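Local structure of sugar ABC transporter, sugar-binding protein (2I58) at residues A[9-14]-A[43-48]. The protein probably captures sucrose-containing oligosaccharides, such as raffinose with its galactose, glucose and fructose units, and delivers them to an ABC importer of Streptococcus pneumoniae. Sequence-based numbering, arbitrary orientation.
Sequences EYFNQK and PNAGEV. With GLC (alpha-D-glucopyranose), chain C; FRU (beta-D-fructofuranose), chain B.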
# COMPACT_ATOMS: atom_id res chain seq x y z
N GLU A 9 17.82 -16.38 5.48
CA GLU A 9 17.19 -15.61 4.41
C GLU A 9 16.29 -14.61 5.03
O GLU A 9 15.59 -14.94 5.98
CB GLU A 9 16.31 -16.50 3.53
CG GLU A 9 16.68 -16.60 2.06
CD GLU A 9 16.20 -17.94 1.46
OE1 GLU A 9 15.32 -18.58 2.09
OE2 GLU A 9 16.72 -18.37 0.39
N TYR A 10 16.29 -13.41 4.48
CA TYR A 10 15.19 -12.48 4.68
C TYR A 10 14.49 -12.31 3.32
O TYR A 10 15.13 -11.91 2.34
CB TYR A 10 15.70 -11.13 5.21
CG TYR A 10 14.71 -10.01 4.90
CD1 TYR A 10 13.44 -10.01 5.47
CD2 TYR A 10 15.03 -8.99 4.01
CE1 TYR A 10 12.50 -9.01 5.20
CE2 TYR A 10 14.09 -8.00 3.71
CZ TYR A 10 12.83 -8.01 4.32
OH TYR A 10 11.91 -7.04 4.02
N PHE A 11 13.18 -12.61 3.27
CA PHE A 11 12.41 -12.60 2.01
C PHE A 11 11.67 -11.29 1.78
O PHE A 11 10.49 -11.12 2.20
CB PHE A 11 11.41 -13.73 1.98
CG PHE A 11 10.72 -13.93 0.63
CD1 PHE A 11 11.36 -14.64 -0.38
CD2 PHE A 11 9.41 -13.49 0.43
CE1 PHE A 11 10.72 -14.86 -1.58
CE2 PHE A 11 8.76 -13.71 -0.77
CZ PHE A 11 9.41 -14.39 -1.77
N ASN A 12 12.37 -10.39 1.09
CA ASN A 12 11.94 -9.05 0.92
C ASN A 12 10.88 -9.04 -0.17
O ASN A 12 11.01 -9.77 -1.16
CB ASN A 12 13.12 -8.17 0.52
CG ASN A 12 12.75 -6.70 0.49
OD1 ASN A 12 12.05 -6.22 1.37
ND2 ASN A 12 13.18 -6.00 -0.54
N GLN A 13 9.82 -8.25 0.07
CA GLN A 13 8.87 -7.85 -0.97
C GLN A 13 8.88 -6.33 -1.14
O GLN A 13 8.04 -5.78 -1.83
CB GLN A 13 7.44 -8.27 -0.63
CG GLN A 13 7.13 -9.76 -0.57
CD GLN A 13 5.62 -10.02 -0.43
OE1 GLN A 13 4.80 -9.65 -1.30
NE2 GLN A 13 5.24 -10.68 0.65
N LYS A 14 9.79 -5.61 -0.51
CA LYS A 14 9.72 -4.16 -0.63
C LYS A 14 10.90 -3.59 -1.49
O LYS A 14 11.99 -3.30 -0.98
CB LYS A 14 9.61 -3.57 0.76
CG LYS A 14 9.46 -2.10 0.75
CD LYS A 14 8.47 -1.61 1.79
CE LYS A 14 8.26 -0.13 1.63
NZ LYS A 14 7.47 0.14 0.41
N PRO A 43 11.09 -11.68 -8.53
CA PRO A 43 9.82 -11.41 -9.24
C PRO A 43 8.64 -12.26 -8.72
O PRO A 43 8.84 -13.39 -8.25
CB PRO A 43 10.15 -11.77 -10.71
CG PRO A 43 11.68 -11.70 -10.81
CD PRO A 43 12.17 -12.13 -9.46
N ASN A 44 7.44 -11.70 -8.84
CA ASN A 44 6.16 -12.34 -8.45
C ASN A 44 6.28 -12.90 -7.03
O ASN A 44 5.83 -14.00 -6.71
CB ASN A 44 5.71 -13.41 -9.48
CG ASN A 44 5.73 -12.88 -10.93
OD1 ASN A 44 5.02 -11.94 -11.29
ND2 ASN A 44 6.56 -13.49 -11.76
N ALA A 45 6.88 -12.10 -6.17
CA ALA A 45 7.14 -12.53 -4.82
C ALA A 45 5.90 -13.12 -4.16
O ALA A 45 6.01 -14.12 -3.46
CB ALA A 45 7.67 -11.39 -4.01
N GLY A 46 4.73 -12.50 -4.38
CA GLY A 46 3.50 -12.89 -3.67
C GLY A 46 3.29 -14.38 -3.78
O GLY A 46 2.91 -15.04 -2.81
N GLU A 47 3.59 -14.88 -4.99
CA GLU A 47 3.37 -16.26 -5.44
C GLU A 47 4.54 -17.17 -5.18
O GLU A 47 4.36 -18.32 -4.81
CB GLU A 47 3.18 -16.29 -6.95
CG GLU A 47 1.99 -15.50 -7.43
CD GLU A 47 0.68 -16.06 -6.90
OE1 GLU A 47 0.32 -17.21 -7.29
OE2 GLU A 47 0.02 -15.34 -6.09
N VAL A 48 5.74 -16.68 -5.44
CA VAL A 48 6.94 -17.45 -5.12
C VAL A 48 6.90 -17.80 -3.62
O VAL A 48 7.22 -18.90 -3.22
CB VAL A 48 8.25 -16.76 -5.56
CG1 VAL A 48 9.43 -17.44 -4.99
CG2 VAL A 48 8.35 -16.78 -7.03
C1 GLC C . 3.69 -2.78 -3.32
C2 GLC C . 4.88 -1.88 -3.12
C3 GLC C . 5.54 -2.20 -1.83
C4 GLC C . 4.52 -2.18 -0.70
C5 GLC C . 3.29 -3.04 -1.03
C6 GLC C . 2.17 -2.98 0.04
O1 GLC C . 4.21 -4.09 -3.62
O2 GLC C . 5.80 -2.20 -4.11
O3 GLC C . 6.54 -1.24 -1.72
O4 GLC C . 5.14 -2.75 0.44
O5 GLC C . 2.74 -2.67 -2.25
O6 GLC C . 1.18 -3.78 -0.43
C1 FRU B . 4.57 -4.44 -5.82
C2 FRU B . 4.06 -5.08 -4.55
C3 FRU B . 4.79 -6.41 -4.49
C4 FRU B . 3.81 -7.32 -3.77
C5 FRU B . 2.47 -6.86 -4.27
C6 FRU B . 1.47 -7.02 -3.14
O1 FRU B . 3.72 -5.06 -6.81
O3 FRU B . 6.00 -6.29 -3.75
O4 FRU B . 4.02 -8.70 -4.07
O5 FRU B . 2.65 -5.50 -4.68
O6 FRU B . 0.08 -7.11 -3.59
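Ala45, in the first turn of helix 45-54, sets its methyl group against both Phe11 and Gln13, and so joins the helix start to strand 6-11 and the loop after it. The Phe11 side chain runs anti to the backbone N (chi1 -171°), which carries the ring out to the helix. The CE2-CZ edge of the ring does the touching: CZ meets Ala45 CB at 4.1 Å, while the carbonyl oxygen Ala45 O lies at the ring edge, in its plane, 3.8 Å from Phe11 CZ. Val48, one turn later, adds CG1 from an oblique direction. The Phe11 side chain also packs against Pro59 and Val40.

Gln13 shows how one side chain can serve both packing and recognition. With CG beside the backbone N (chi1 -66°) and the chain extended beyond it, CG rests on the Ala45 methyl at 3.8 Å and the amide continues past it toward the sugar. There Gln13 OE1 accepts a hydrogen bond from fructose O4 at 3.0 Å, and NE2 is tied to Asn63 O, so the amide is gripped at both ends, which should fix its rotation.

Behind this surface Asn12 points away from the helix and braces the loop. Its OD1 takes Tyr10 OH and Lys14 N from opposite faces of the carboxamide plane, the latter closing an Asx turn, and ND2 returns a bond to Lys14 O. The turn holds the backbone of Lys14; its side chain, bent at chi2 and chi4, reaches the sugar, where Lys14 NZ donates a hydrogen bond to glucose O3 at 2.7 Å. Glu16 and Asp280 bind the same glucose. A strand end and a helix start meeting at a bound oligosaccharide are characteristic of the ligand cleft of periplasmic-binding-protein-like folds, here in a bacterial extracellular solute-binding protein.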